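Local coordinates for protein L-fuculose phosphate aldolase (Streptococcus pneumoniae, PDB 4C24) that is a zinc-binding member of the class II aldolase and adducin family, with an AraD-like alpha/beta fold and four copies of the chain in its assembly, at residues Gln11-Tyr16 against Gln167-Ala172; Ser77-Met82 against Lys139-Asn144; His83-Gln88 against Asn144-Met149; Asp94-Ala99 against Gly161-Ala166; His100-Thr105 against Glu178-Ala183. One frame throughout, in Å; residues are numbered along the deposited sequence.

Contact 4, at the chain's centre, is the sheet core: a ladder of backbone hydrogen bonds between two strands. The other four contacts involve helices and have their centres about 10 to 12 Å from the chain's centre. Contacts 2 and 3 both join helix 80-89 to helix 139-149 and share Asn144; each has an alanine at its close point and one bridging water. Contacts 1 and 5 both use helix 169-192, which packs on the other face of the sheet. Each brings a glutamate to the start of a helix, through waters in contact 1 and directly in contact 5. Contacts 4 and 5 each supply a histidine to the zinc ion. Contact 5 also borders two other subunits.

Contact 1: Gln11-Tyr16 against Gln167-Ala172; sequences QELIKY and QNLLNA
Glu12 and Tyr16 of helix 7-22 meet Leu169 and Leu170 in the first turn of helix 169-192. The two helices pack side by side on one face of the sheet in this AraD-like alpha/beta fold. Leu13 and Tyr16 touch Leu33 of strand 32-37, and Leu169 touches Val35. The side chains of Glu12 and Leu169 pass each other heading opposite ways. Glu12 CG is anti to the backbone N (chi1 -166°) and the chain stays extended. CB only grazes Leu169 CD1, while Glu12 CG packs on that methyl at 3.7 Å. CD and OE1 pass the same methyl. At the tip the two oxygens part. Glu12 OE1 accepts from water 1 at 2.8 Å, and this water accepts from Leu169 N. Glu12 OE2 accepts from water 2 at 2.7 Å, and this one accepts from Leu170 N. The carboxylate thus reaches the helix start through two waters, a placement that probably suits its charge. Asn168, the N-cap residue, takes Asn171 N on OD1 at 3.0 Å. Leu169 CB sits over the Tyr16 ring in a CH-pi contact, 4.1 Å from the centroid. Beyond the ring, Tyr16 OH touches Leu170 CB at 3.2 Å.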
# COMPACT_ATOMS: atom_id res chain seq x y z
N GLN A 11 -19.65 17.41 -14.76
CA GLN A 11 -18.50 16.69 -15.25
C GLN A 11 -17.40 16.68 -14.21
O GLN A 11 -16.68 15.67 -14.07
CB GLN A 11 -17.96 17.33 -16.52
CG GLN A 11 -18.88 17.22 -17.71
CD GLN A 11 -18.42 18.12 -18.84
OE1 GLN A 11 -18.24 19.33 -18.64
NE2 GLN A 11 -18.19 17.55 -20.01
N GLU A 12 -17.25 17.81 -13.52
CA GLU A 12 -16.22 17.95 -12.50
C GLU A 12 -16.49 17.02 -11.32
O GLU A 12 -15.55 16.39 -10.82
CB GLU A 12 -16.01 19.39 -12.06
CG GLU A 12 -14.72 19.60 -11.26
CD GLU A 12 -14.47 21.04 -10.86
OE1 GLU A 12 -15.40 21.70 -10.35
OE2 GLU A 12 -13.33 21.50 -11.04
N LEU A 13 -17.74 16.89 -10.89
CA LEU A 13 -18.07 15.91 -9.85
C LEU A 13 -17.65 14.50 -10.24
O LEU A 13 -17.09 13.77 -9.46
CB LEU A 13 -19.56 15.92 -9.54
CG LEU A 13 -20.03 17.15 -8.81
CD1 LEU A 13 -21.53 17.21 -8.84
CD2 LEU A 13 -19.58 17.14 -7.36
N ILE A 14 -17.91 14.14 -11.49
CA ILE A 14 -17.53 12.84 -12.02
C ILE A 14 -16.02 12.66 -12.01
O ILE A 14 -15.52 11.61 -11.59
CB ILE A 14 -18.08 12.67 -13.44
CG1 ILE A 14 -19.59 12.82 -13.41
CG2 ILE A 14 -17.69 11.32 -14.03
CD1 ILE A 14 -20.24 11.89 -12.43
N LYS A 15 -15.30 13.68 -12.47
CA LYS A 15 -13.84 13.67 -12.50
C LYS A 15 -13.27 13.39 -11.11
O LYS A 15 -12.45 12.47 -10.95
CB LYS A 15 -13.32 15.00 -13.02
CG LYS A 15 -11.81 15.13 -13.08
CD LYS A 15 -11.42 16.57 -13.38
CE LYS A 15 -10.00 16.90 -12.96
NZ LYS A 15 -8.98 16.29 -13.86
N TYR A 16 -13.71 14.15 -10.11
CA TYR A 16 -13.17 13.99 -8.75
C TYR A 16 -13.58 12.72 -8.05
O TYR A 16 -12.82 12.20 -7.25
CB TYR A 16 -13.38 15.25 -7.91
CG TYR A 16 -12.39 16.31 -8.32
CD1 TYR A 16 -11.09 16.29 -7.83
CD2 TYR A 16 -12.72 17.28 -9.27
CE1 TYR A 16 -10.15 17.24 -8.20
CE2 TYR A 16 -11.79 18.24 -9.67
CZ TYR A 16 -10.50 18.20 -9.14
OH TYR A 16 -9.56 19.14 -9.52
N GLN A 167 -13.42 25.90 -1.27
CA GLN A 167 -13.95 26.81 -2.29
C GLN A 167 -14.32 26.13 -3.60
O GLN A 167 -15.18 26.63 -4.34
CB GLN A 167 -12.97 27.94 -2.55
N ASN A 168 -13.66 25.02 -3.90
CA ASN A 168 -13.92 24.24 -5.11
C ASN A 168 -13.47 22.81 -4.91
O ASN A 168 -12.87 22.48 -3.87
CB ASN A 168 -13.25 24.89 -6.33
CG ASN A 168 -11.77 25.13 -6.13
OD1 ASN A 168 -11.06 24.31 -5.54
ND2 ASN A 168 -11.29 26.26 -6.60
N LEU A 169 -13.76 21.95 -5.88
CA LEU A 169 -13.50 20.51 -5.75
C LEU A 169 -12.02 20.18 -5.72
O LEU A 169 -11.62 19.29 -4.99
CB LEU A 169 -14.19 19.69 -6.82
CG LEU A 169 -15.67 19.49 -6.62
CD1 LEU A 169 -16.27 18.98 -7.91
CD2 LEU A 169 -16.00 18.52 -5.48
N LEU A 170 -11.22 20.86 -6.54
CA LEU A 170 -9.77 20.66 -6.48
C LEU A 170 -9.23 20.84 -5.05
O LEU A 170 -8.51 19.98 -4.55
CB LEU A 170 -9.04 21.57 -7.47
CG LEU A 170 -7.52 21.37 -7.64
CD1 LEU A 170 -7.09 21.67 -9.06
CD2 LEU A 170 -6.77 22.24 -6.66
N ASN A 171 -9.61 21.94 -4.40
CA ASN A 171 -9.17 22.23 -3.04
C ASN A 171 -9.79 21.27 -2.03
O ASN A 171 -9.10 20.81 -1.12
CB ASN A 171 -9.44 23.69 -2.64
CG ASN A 171 -8.69 24.70 -3.49
OD1 ASN A 171 -7.90 24.35 -4.36
ND2 ASN A 171 -8.94 25.97 -3.22
N ALA A 172 -11.08 20.95 -2.19
CA ALA A 172 -11.71 19.95 -1.31
C ALA A 172 -10.98 18.60 -1.41
O ALA A 172 -10.71 17.94 -0.40
CB ALA A 172 -13.19 19.78 -1.62
O HOH W 1 -15.60 23.09 -7.88
O HOH W 2 -12.13 22.62 -8.87

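Contact 2: Ser77-Met82 against Lys139-Asn144; sequences SSEWYM and KELAVN. With SO4 (sulfate ion), chain E.
The start of helix 80-89 packs on helix 139-149 beside the zinc site, with Tyr81 and Met82 set against Ala142. The backbones come very close, with Met82 CA and Ala142 CA 3.9 Å apart. The small Ala142 side chain permits this. Its CB touches Met82 CA at 3.5 Å and Tyr81 CD2 at 3.4 Å. Tyr81 CG is anti to the backbone N (chi1 -177°), which sends the ring out beside helix 139-149. There Tyr81 CE2 meets Lys139 CG at 3.8 Å, before the lysine chain bends off. Met82 SD lies by Leu141 CG at 4.1 Å. The CD2 methyl of Leu141 faces both carboxylate oxygens of Glu79. Glu79 holds the N-cap position of helix 80-89, and its side chain is about 4 Å from the zinc ion. Water 3 donates to Met82 O at 2.8 Å and also to Ala142 O. At the start of the turn before the helix, Ser77 OG accepts from Glu79 N in an ST turn and donates to a sulfate ion. Ser78 N donates to sulfate O1 at 2.8 Å, nearly straight; Asn32, Ser48 and Gly49 also bind the ion. Between the helices the contact is mostly apolar, and one water donates to a carbonyl oxygen of each, while Ser77 OG, Ser78 N and Ser78 OG bind the sulfate.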
# COMPACT_ATOMS: atom_id res chain seq x y z
N SER A 77 -27.32 11.04 -3.25
CA SER A 77 -26.52 10.44 -2.17
C SER A 77 -27.32 10.42 -0.87
O SER A 77 -27.99 11.40 -0.55
CB SER A 77 -25.30 11.29 -1.92
OG SER A 77 -24.64 10.88 -0.73
N SER A 78 -27.22 9.32 -0.11
CA SER A 78 -27.90 9.26 1.20
C SER A 78 -27.41 10.38 2.12
O SER A 78 -28.11 10.74 3.07
CB SER A 78 -27.68 7.92 1.90
OG SER A 78 -26.31 7.66 2.07
N GLU A 79 -26.24 10.95 1.84
CA GLU A 79 -25.67 12.00 2.70
C GLU A 79 -25.97 13.43 2.24
O GLU A 79 -25.30 14.38 2.64
CB GLU A 79 -24.16 11.79 2.88
CG GLU A 79 -23.79 10.44 3.47
CD GLU A 79 -24.20 10.25 4.93
OE1 GLU A 79 -24.93 11.08 5.54
OE2 GLU A 79 -23.78 9.21 5.45
N TRP A 80 -26.95 13.57 1.33
CA TRP A 80 -27.21 14.86 0.76
C TRP A 80 -27.46 15.96 1.76
O TRP A 80 -27.04 17.08 1.54
CB TRP A 80 -28.37 14.77 -0.26
CG TRP A 80 -29.70 14.47 0.40
CD1 TRP A 80 -30.26 13.23 0.59
CD2 TRP A 80 -30.62 15.42 0.97
NE1 TRP A 80 -31.46 13.35 1.27
CE2 TRP A 80 -31.70 14.67 1.52
CE3 TRP A 80 -30.60 16.81 1.11
CZ2 TRP A 80 -32.78 15.29 2.18
CZ3 TRP A 80 -31.67 17.43 1.75
CH2 TRP A 80 -32.75 16.66 2.28
N TYR A 81 -28.08 15.62 2.91
CA TYR A 81 -28.36 16.65 3.88
C TYR A 81 -27.12 17.02 4.70
O TYR A 81 -26.95 18.20 5.06
CB TYR A 81 -29.56 16.27 4.73
CG TYR A 81 -29.96 17.33 5.72
CD1 TYR A 81 -30.28 18.63 5.33
CD2 TYR A 81 -30.03 17.02 7.07
CE1 TYR A 81 -30.67 19.60 6.24
CE2 TYR A 81 -30.39 17.98 7.99
CZ TYR A 81 -30.71 19.26 7.60
OH TYR A 81 -31.07 20.21 8.49
N MET A 82 -26.21 16.07 4.87
CA MET A 82 -24.93 16.41 5.48
C MET A 82 -24.17 17.43 4.65
O MET A 82 -23.55 18.34 5.16
CB MET A 82 -24.11 15.16 5.74
CG MET A 82 -22.72 15.45 6.23
SD MET A 82 -21.88 14.01 6.91
CE MET A 82 -21.77 13.02 5.42
N LYS A 139 -30.47 13.23 9.67
CA LYS A 139 -30.37 14.63 10.07
C LYS A 139 -29.41 14.82 11.23
O LYS A 139 -28.73 15.84 11.30
CB LYS A 139 -31.72 15.22 10.47
CG LYS A 139 -32.73 15.27 9.33
CD LYS A 139 -34.02 15.97 9.76
CE LYS A 139 -34.69 15.38 11.02
NZ LYS A 139 -35.21 14.00 10.87
N GLU A 140 -29.41 13.87 12.16
CA GLU A 140 -28.53 13.93 13.32
C GLU A 140 -27.08 13.96 12.86
O GLU A 140 -26.31 14.79 13.31
CB GLU A 140 -28.75 12.74 14.22
N LEU A 141 -26.71 13.10 11.90
CA LEU A 141 -25.34 13.09 11.39
C LEU A 141 -25.01 14.42 10.73
O LEU A 141 -23.95 15.00 10.97
CB LEU A 141 -25.08 11.92 10.45
CG LEU A 141 -23.65 11.87 9.90
CD1 LEU A 141 -22.63 11.76 11.03
CD2 LEU A 141 -23.51 10.73 8.91
N ALA A 142 -25.96 14.93 9.92
CA ALA A 142 -25.75 16.21 9.26
C ALA A 142 -25.48 17.33 10.26
O ALA A 142 -24.55 18.11 10.10
CB ALA A 142 -26.94 16.57 8.37
N VAL A 143 -26.32 17.40 11.30
CA VAL A 143 -26.13 18.42 12.32
C VAL A 143 -24.81 18.24 13.11
O VAL A 143 -24.08 19.19 13.33
CB VAL A 143 -27.35 18.48 13.27
CG1 VAL A 143 -27.07 19.32 14.52
CG2 VAL A 143 -28.58 18.97 12.53
N ASN A 144 -24.52 17.00 13.49
CA ASN A 144 -23.30 16.69 14.25
C ASN A 144 -22.05 17.08 13.46
O ASN A 144 -21.12 17.66 13.99
CB ASN A 144 -23.24 15.21 14.64
CG ASN A 144 -24.31 14.83 15.66
OD1 ASN A 144 -25.06 15.68 16.18
ND2 ASN A 144 -24.39 13.53 15.93
S SO4 E . -24.16 7.19 -1.13
O1 SO4 E . -25.63 7.19 -0.96
O2 SO4 E . -23.58 6.93 0.19
O3 SO4 E . -23.90 6.11 -2.10
O4 SO4 E . -23.68 8.50 -1.61
O HOH W 3 -22.75 18.49 7.82

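Contact 3: His83-Gln88 against Asn144-Met149; sequences HLIQYQ and NAAKAM
The flat amide of Gln86 lies between Met149 and Ala146. Met149 CE sits on one side of the amide plane, 3.5 Å from Gln86 OE1. Ala146 CA lies on the other side, beyond the nitrogen, 3.3 Å from Gln86 NE2. CG is anti to the carbonyl carbon (chi1 -56°), and a bend at chi2 (-80°) swings CD toward helix 139-149. Gln86 OE1 accepts from water 4 at 2.8 Å. The same water donates to Ala146 O, also at 2.8 Å, and so links the side chain to the opposite backbone. Gln86 NE2 and Ala146 N are 3.5 Å apart, but both are donors and do not bond. The contact is a helix-helix packing outside the central sheet. Helices 80-89 and 139-149 approach to 9.3 Å between their local axes and cross at -46°. Gln86 and Ala146 are the closest pair of residues by CA. Beside them Ile85 CG2 meets Ala146 CB at 4.1 Å, an apolar contact with the small alanine. Each helix also rests on the sheet: Gln86 touches Ile96 of strand 95-99, while Ala145 and Met149 touch Leu157 and Val155 of strand 154-157. Further round helix 80-89, the Tyr87 ring stacks with Phe36, and Tyr87 OH is hydrogen-bonded to Ser34 OG.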
# COMPACT_ATOMS: atom_id res chain seq x y z
N HIS A 83 -24.26 17.32 3.31
CA HIS A 83 -23.65 18.34 2.48
C HIS A 83 -24.43 19.64 2.50
O HIS A 83 -23.87 20.72 2.73
CB HIS A 83 -23.62 17.87 0.99
CG HIS A 83 -22.68 16.74 0.72
ND1 HIS A 83 -21.58 16.85 -0.12
CD2 HIS A 83 -22.64 15.47 1.22
CE1 HIS A 83 -20.95 15.69 -0.17
NE2 HIS A 83 -21.54 14.85 0.66
N LEU A 84 -25.74 19.54 2.28
CA LEU A 84 -26.58 20.71 2.17
C LEU A 84 -26.54 21.63 3.40
O LEU A 84 -26.46 22.85 3.27
CB LEU A 84 -28.01 20.30 1.85
CG LEU A 84 -28.96 21.43 1.46
CD1 LEU A 84 -28.49 22.17 0.19
CD2 LEU A 84 -30.39 20.90 1.32
N ILE A 85 -26.54 21.03 4.60
CA ILE A 85 -26.54 21.86 5.81
C ILE A 85 -25.24 22.68 5.95
O ILE A 85 -25.24 23.77 6.51
CB ILE A 85 -26.81 21.00 7.06
CG1 ILE A 85 -27.29 21.89 8.21
CG2 ILE A 85 -25.61 20.13 7.44
CD1 ILE A 85 -27.63 21.09 9.46
N GLN A 86 -24.14 22.16 5.40
CA GLN A 86 -22.93 22.95 5.36
C GLN A 86 -23.14 24.18 4.50
O GLN A 86 -22.80 25.28 4.89
CB GLN A 86 -21.74 22.14 4.86
CG GLN A 86 -21.46 20.87 5.67
CD GLN A 86 -20.70 21.15 6.97
OE1 GLN A 86 -20.16 22.24 7.18
NE2 GLN A 86 -20.60 20.12 7.81
N TYR A 87 -23.69 23.99 3.30
CA TYR A 87 -23.88 25.14 2.44
C TYR A 87 -24.86 26.16 3.01
O TYR A 87 -24.72 27.36 2.77
CB TYR A 87 -24.36 24.67 1.08
CG TYR A 87 -23.39 23.79 0.36
CD1 TYR A 87 -22.06 24.15 0.22
CD2 TYR A 87 -23.81 22.55 -0.15
CE1 TYR A 87 -21.17 23.34 -0.48
CE2 TYR A 87 -22.93 21.72 -0.84
CZ TYR A 87 -21.62 22.12 -1.02
OH TYR A 87 -20.74 21.31 -1.71
N GLN A 88 -25.85 25.68 3.77
CA GLN A 88 -26.83 26.52 4.44
C GLN A 88 -26.22 27.36 5.55
O GLN A 88 -26.77 28.40 5.87
CB GLN A 88 -27.91 25.66 5.08
CG GLN A 88 -28.85 25.00 4.09
CD GLN A 88 -29.79 24.02 4.75
OE1 GLN A 88 -29.66 23.74 5.95
NE2 GLN A 88 -30.75 23.50 4.00
N ASN A 144 -24.52 17.00 13.49
CA ASN A 144 -23.30 16.69 14.25
C ASN A 144 -22.05 17.08 13.46
O ASN A 144 -21.12 17.66 13.99
CB ASN A 144 -23.24 15.21 14.64
CG ASN A 144 -24.31 14.83 15.66
OD1 ASN A 144 -25.06 15.68 16.18
ND2 ASN A 144 -24.39 13.53 15.93
N ALA A 145 -22.07 16.81 12.15
CA ALA A 145 -20.96 17.16 11.29
C ALA A 145 -20.81 18.67 11.10
O ALA A 145 -19.71 19.18 11.10
CB ALA A 145 -21.15 16.48 9.92
N ALA A 146 -21.94 19.37 10.91
CA ALA A 146 -21.92 20.82 10.80
C ALA A 146 -21.26 21.43 12.03
O ALA A 146 -20.36 22.22 11.92
CB ALA A 146 -23.32 21.38 10.60
N LYS A 147 -21.72 21.01 13.20
CA LYS A 147 -21.21 21.59 14.43
C LYS A 147 -19.73 21.32 14.65
O LYS A 147 -18.96 22.23 14.96
CB LYS A 147 -22.03 21.05 15.59
CG LYS A 147 -23.45 21.57 15.59
CD LYS A 147 -24.27 21.03 16.72
CE LYS A 147 -24.09 21.89 17.96
NZ LYS A 147 -24.95 21.31 19.01
N ALA A 148 -19.31 20.07 14.44
CA ALA A 148 -17.92 19.69 14.67
C ALA A 148 -16.96 20.18 13.58
O ALA A 148 -15.74 20.11 13.75
CB ALA A 148 -17.79 18.20 14.88
N MET A 149 -17.50 20.63 12.43
CA MET A 149 -16.65 21.23 11.41
C MET A 149 -16.57 22.75 11.53
O MET A 149 -15.85 23.40 10.77
CB MET A 149 -17.14 20.83 10.02
CG MET A 149 -15.99 20.90 9.03
SD MET A 149 -16.27 20.19 7.40
CE MET A 149 -16.83 21.63 6.51
O HOH W 4 -19.61 23.55 9.61

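Contact 4: Asp94-Ala99 against Gly161-Ala166; sequences DAIIHA and GILAGA. With ZN (zinc ion), chain B.
Asp94 and Ala95 both face Ala166 and form a classic beta bulge at one end of an antiparallel strand pair. Ala166 O accepts twice, from Asp94 N at 2.8 Å and Ala95 N at 3.0 Å, the donors arriving from opposite faces of its plane. Ala166 N returns a bond to Ala95 O. Further along, Ile97 and Ala164 exchange two bonds, as do Ala99 and Ile162. Ile162 O also takes a second donor. His98 ND1 donates to Ile162 O at 2.8 Å, from above the carbonyl plane (44° out of it), while Ala99 N comes from the opposite face. This bond probably helps to set the rotation of the His98 ring. His98 NE2 then binds the zinc ion at 2.0 Å; His100, His160 and water 5 also bind the metal. Leu163 CD1 meets CB of its non-hydrogen-bonded partner His98 at 3.6 Å and, diagonally, Ile96 CG2 at 3.5 Å. Asp94 OD1 makes a salt bridge with Arg38. Strand 32-37 pairs with the outer side of 95-99, and strand 154-157 with that of 161-166. Helix 80-89 covers the face with Ile96 and Leu163, and helix 169-192 packs on Ile162, Ala164 and Ala166.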
# COMPACT_ATOMS: atom_id res chain seq x y z
N ASP A 94 -17.85 25.91 -0.93
CA ASP A 94 -18.66 25.73 -2.14
C ASP A 94 -18.54 24.33 -2.75
O ASP A 94 -19.14 24.04 -3.80
CB ASP A 94 -18.34 26.79 -3.20
CG ASP A 94 -18.80 28.20 -2.82
OD1 ASP A 94 -19.58 28.36 -1.86
OD2 ASP A 94 -18.40 29.17 -3.49
N ALA A 95 -17.74 23.47 -2.14
CA ALA A 95 -17.60 22.11 -2.62
C ALA A 95 -17.26 21.23 -1.44
O ALA A 95 -16.50 21.66 -0.57
CB ALA A 95 -16.52 22.01 -3.67
N ILE A 96 -17.80 20.02 -1.43
CA ILE A 96 -17.65 19.11 -0.29
C ILE A 96 -17.39 17.71 -0.79
O ILE A 96 -18.03 17.23 -1.77
CB ILE A 96 -18.92 19.11 0.57
CG1 ILE A 96 -19.09 20.48 1.19
CG2 ILE A 96 -18.86 18.04 1.68
CD1 ILE A 96 -20.40 20.71 1.92
N ILE A 97 -16.46 17.02 -0.13
CA ILE A 97 -16.23 15.63 -0.40
C ILE A 97 -16.36 14.85 0.87
O ILE A 97 -15.80 15.27 1.91
CB ILE A 97 -14.83 15.40 -1.00
CG1 ILE A 97 -14.71 16.13 -2.37
CG2 ILE A 97 -14.55 13.90 -1.13
CD1 ILE A 97 -13.33 16.04 -2.99
N HIS A 98 -17.13 13.76 0.81
CA HIS A 98 -17.19 12.79 1.91
C HIS A 98 -16.58 11.48 1.43
O HIS A 98 -16.88 10.99 0.31
CB HIS A 98 -18.63 12.60 2.37
CG HIS A 98 -18.86 11.37 3.20
ND1 HIS A 98 -18.30 11.21 4.45
CD2 HIS A 98 -19.58 10.25 2.96
CE1 HIS A 98 -18.67 10.04 4.94
NE2 HIS A 98 -19.47 9.44 4.07
N ALA A 99 -15.71 10.91 2.24
CA ALA A 99 -15.04 9.70 1.87
C ALA A 99 -14.84 8.79 3.06
O ALA A 99 -14.81 9.29 4.18
CB ALA A 99 -13.69 10.01 1.23
N GLY A 161 -16.13 8.05 8.70
CA GLY A 161 -15.20 8.57 7.70
C GLY A 161 -14.88 10.02 7.87
O GLY A 161 -14.75 10.50 8.99
N ILE A 162 -14.75 10.74 6.77
CA ILE A 162 -14.31 12.11 6.80
C ILE A 162 -15.23 12.93 5.91
O ILE A 162 -15.80 12.41 4.94
CB ILE A 162 -12.85 12.22 6.32
CG1 ILE A 162 -12.25 13.61 6.54
CG2 ILE A 162 -12.72 11.84 4.84
CD1 ILE A 162 -10.78 13.71 6.23
N LEU A 163 -15.36 14.20 6.25
CA LEU A 163 -16.03 15.20 5.46
C LEU A 163 -15.08 16.39 5.33
O LEU A 163 -14.51 16.85 6.32
CB LEU A 163 -17.34 15.65 6.11
CG LEU A 163 -18.30 16.54 5.32
CD1 LEU A 163 -19.02 15.67 4.30
CD2 LEU A 163 -19.36 17.20 6.22
N ALA A 164 -14.90 16.89 4.11
CA ALA A 164 -14.09 18.08 3.91
C ALA A 164 -14.78 19.05 2.97
O ALA A 164 -15.54 18.62 2.11
CB ALA A 164 -12.71 17.72 3.35
N GLY A 165 -14.50 20.33 3.14
CA GLY A 165 -15.08 21.36 2.28
C GLY A 165 -14.09 22.43 1.92
O GLY A 165 -13.15 22.72 2.67
N ALA A 166 -14.29 23.03 0.76
CA ALA A 166 -13.44 24.13 0.35
C ALA A 166 -14.15 24.95 -0.70
O ALA A 166 -15.33 24.74 -0.95
CB ALA A 166 -12.12 23.60 -0.20
ZN ZN B . -20.24 7.62 4.31
O HOH W 5 -22.26 7.36 3.87

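Contact 5: His100-Thr105 against Glu178-Ala183; sequences HTTYAT and EVEYCA. With ZN (zinc ion), chain B; SO4 (sulfate ion), chain D.
Glu180 of helix 169-192 grips Thr101, Tyr103 and Ala104 at the N-terminus of helix 103-110 in this AraD-like fold. Three hydrogen bonds hold its carboxylate. Tyr103 N meets the syn lone pair of Glu180 OE2 at 2.7 Å. Ala104 N meets Glu180 OE1 at 2.9 Å, nearly straight at 171°. Thr101 OG1 donates to the same Glu180 OE1 at 2.7 Å, from the opposite face of the carboxylate. The bend at chi2 (54°) turns CD of Glu180 toward the loop. A negative group at a helix start is probably favourable. The apolar part is small: Ala183 CB packs on Tyr103 CB at 4.0 Å and on Ala104 CB. Ligands and subunits lie around it. His100 NE2 binds the zinc ion at 2.0 Å. Thr102 OG1 donates to a sulfate ion, which Lys184 and Lys184 of a second subunit also hold. Tyr181 OH of that subunit is hydrogen-bonded to Thr101 O. Thr105 OG1 donates to this same Thr101 O at 2.9 Å, from above the carbonyl plane.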
# COMPACT_ATOMS: atom_id res chain seq x y z
N HIS A 100 -14.74 7.50 2.82
CA HIS A 100 -14.33 6.53 3.86
C HIS A 100 -12.89 6.21 3.54
O HIS A 100 -12.59 5.30 2.76
CB HIS A 100 -15.20 5.28 3.81
CG HIS A 100 -16.67 5.54 3.96
ND1 HIS A 100 -17.57 4.54 4.19
CD2 HIS A 100 -17.38 6.70 3.93
CE1 HIS A 100 -18.80 5.06 4.24
NE2 HIS A 100 -18.70 6.37 4.12
N THR A 101 -11.98 7.02 4.07
CA THR A 101 -10.57 6.80 3.82
C THR A 101 -9.99 5.80 4.83
O THR A 101 -10.74 5.07 5.51
CB THR A 101 -9.80 8.13 3.77
OG1 THR A 101 -9.83 8.71 5.09
CG2 THR A 101 -10.41 9.09 2.73
N THR A 102 -8.67 5.69 4.89
CA THR A 102 -8.11 4.71 5.83
C THR A 102 -7.84 5.27 7.23
O THR A 102 -8.63 5.02 8.15
CB THR A 102 -6.88 4.03 5.26
OG1 THR A 102 -7.23 3.48 3.99
CG2 THR A 102 -6.40 2.91 6.19
N TYR A 103 -6.74 6.01 7.38
CA TYR A 103 -6.34 6.42 8.75
C TYR A 103 -7.23 7.47 9.35
O TYR A 103 -7.38 7.52 10.60
CB TYR A 103 -4.86 6.78 8.80
CG TYR A 103 -3.99 5.58 8.64
CD1 TYR A 103 -3.63 5.10 7.38
CD2 TYR A 103 -3.54 4.86 9.75
CE1 TYR A 103 -2.83 3.98 7.23
CE2 TYR A 103 -2.73 3.75 9.62
CZ TYR A 103 -2.38 3.29 8.35
OH TYR A 103 -1.58 2.19 8.21
N ALA A 104 -7.81 8.34 8.55
CA ALA A 104 -8.80 9.28 9.05
C ALA A 104 -9.97 8.51 9.64
O ALA A 104 -10.49 8.90 10.68
CB ALA A 104 -9.21 10.26 7.96
N THR A 105 -10.36 7.41 9.03
CA THR A 105 -11.47 6.61 9.53
C THR A 105 -11.04 5.83 10.76
O THR A 105 -11.86 5.67 11.66
CB THR A 105 -12.00 5.70 8.43
OG1 THR A 105 -12.45 6.53 7.37
CG2 THR A 105 -13.16 4.84 8.93
N GLU A 178 -4.72 15.51 2.09
CA GLU A 178 -3.79 15.97 3.10
C GLU A 178 -4.22 15.53 4.49
O GLU A 178 -3.38 15.12 5.30
CB GLU A 178 -3.63 17.48 3.05
CG GLU A 178 -2.28 17.93 3.56
CD GLU A 178 -1.13 17.28 2.81
OE1 GLU A 178 -1.24 17.03 1.58
OE2 GLU A 178 -0.10 17.01 3.45
N VAL A 179 -5.51 15.62 4.79
CA VAL A 179 -5.99 15.15 6.11
C VAL A 179 -5.77 13.64 6.24
O VAL A 179 -5.35 13.15 7.29
CB VAL A 179 -7.45 15.52 6.37
CG1 VAL A 179 -7.95 14.85 7.66
CG2 VAL A 179 -7.58 17.03 6.44
N GLU A 180 -6.01 12.87 5.18
CA GLU A 180 -5.74 11.44 5.25
C GLU A 180 -4.22 11.20 5.50
O GLU A 180 -3.86 10.33 6.34
CB GLU A 180 -6.24 10.73 3.98
CG GLU A 180 -5.84 9.25 3.88
CD GLU A 180 -6.24 8.36 5.08
OE1 GLU A 180 -7.24 8.66 5.73
OE2 GLU A 180 -5.60 7.30 5.28
N TYR A 181 -3.35 11.97 4.85
CA TYR A 181 -1.93 11.82 5.04
C TYR A 181 -1.56 12.13 6.49
O TYR A 181 -0.80 11.38 7.09
CB TYR A 181 -1.19 12.74 4.06
CG TYR A 181 0.29 12.83 4.29
CD1 TYR A 181 1.15 11.87 3.80
CD2 TYR A 181 0.84 13.92 4.98
CE1 TYR A 181 2.52 11.95 4.00
CE2 TYR A 181 2.20 14.02 5.20
CZ TYR A 181 3.05 13.04 4.70
OH TYR A 181 4.40 13.14 4.92
N CYS A 182 -2.08 13.24 6.99
CA CYS A 182 -1.78 13.66 8.37
C CYS A 182 -2.30 12.61 9.33
O CYS A 182 -1.62 12.32 10.34
CB CYS A 182 -2.37 15.02 8.68
SG CYS A 182 -1.47 16.36 7.88
N ALA A 183 -3.49 12.08 9.07
CA ALA A 183 -4.04 11.04 9.97
C ALA A 183 -3.13 9.85 10.01
O ALA A 183 -2.88 9.24 11.05
CB ALA A 183 -5.45 10.64 9.55
ZN ZN B . -20.24 7.62 4.31
S SO4 D . -3.10 2.93 3.14
O1 SO4 D . -4.55 3.12 2.97
O2 SO4 D . -2.55 2.62 1.79
O3 SO4 D . -2.56 4.22 3.62
O4 SO4 D . -2.83 1.84 4.09
O HOH W 5 -22.26 7.36 3.87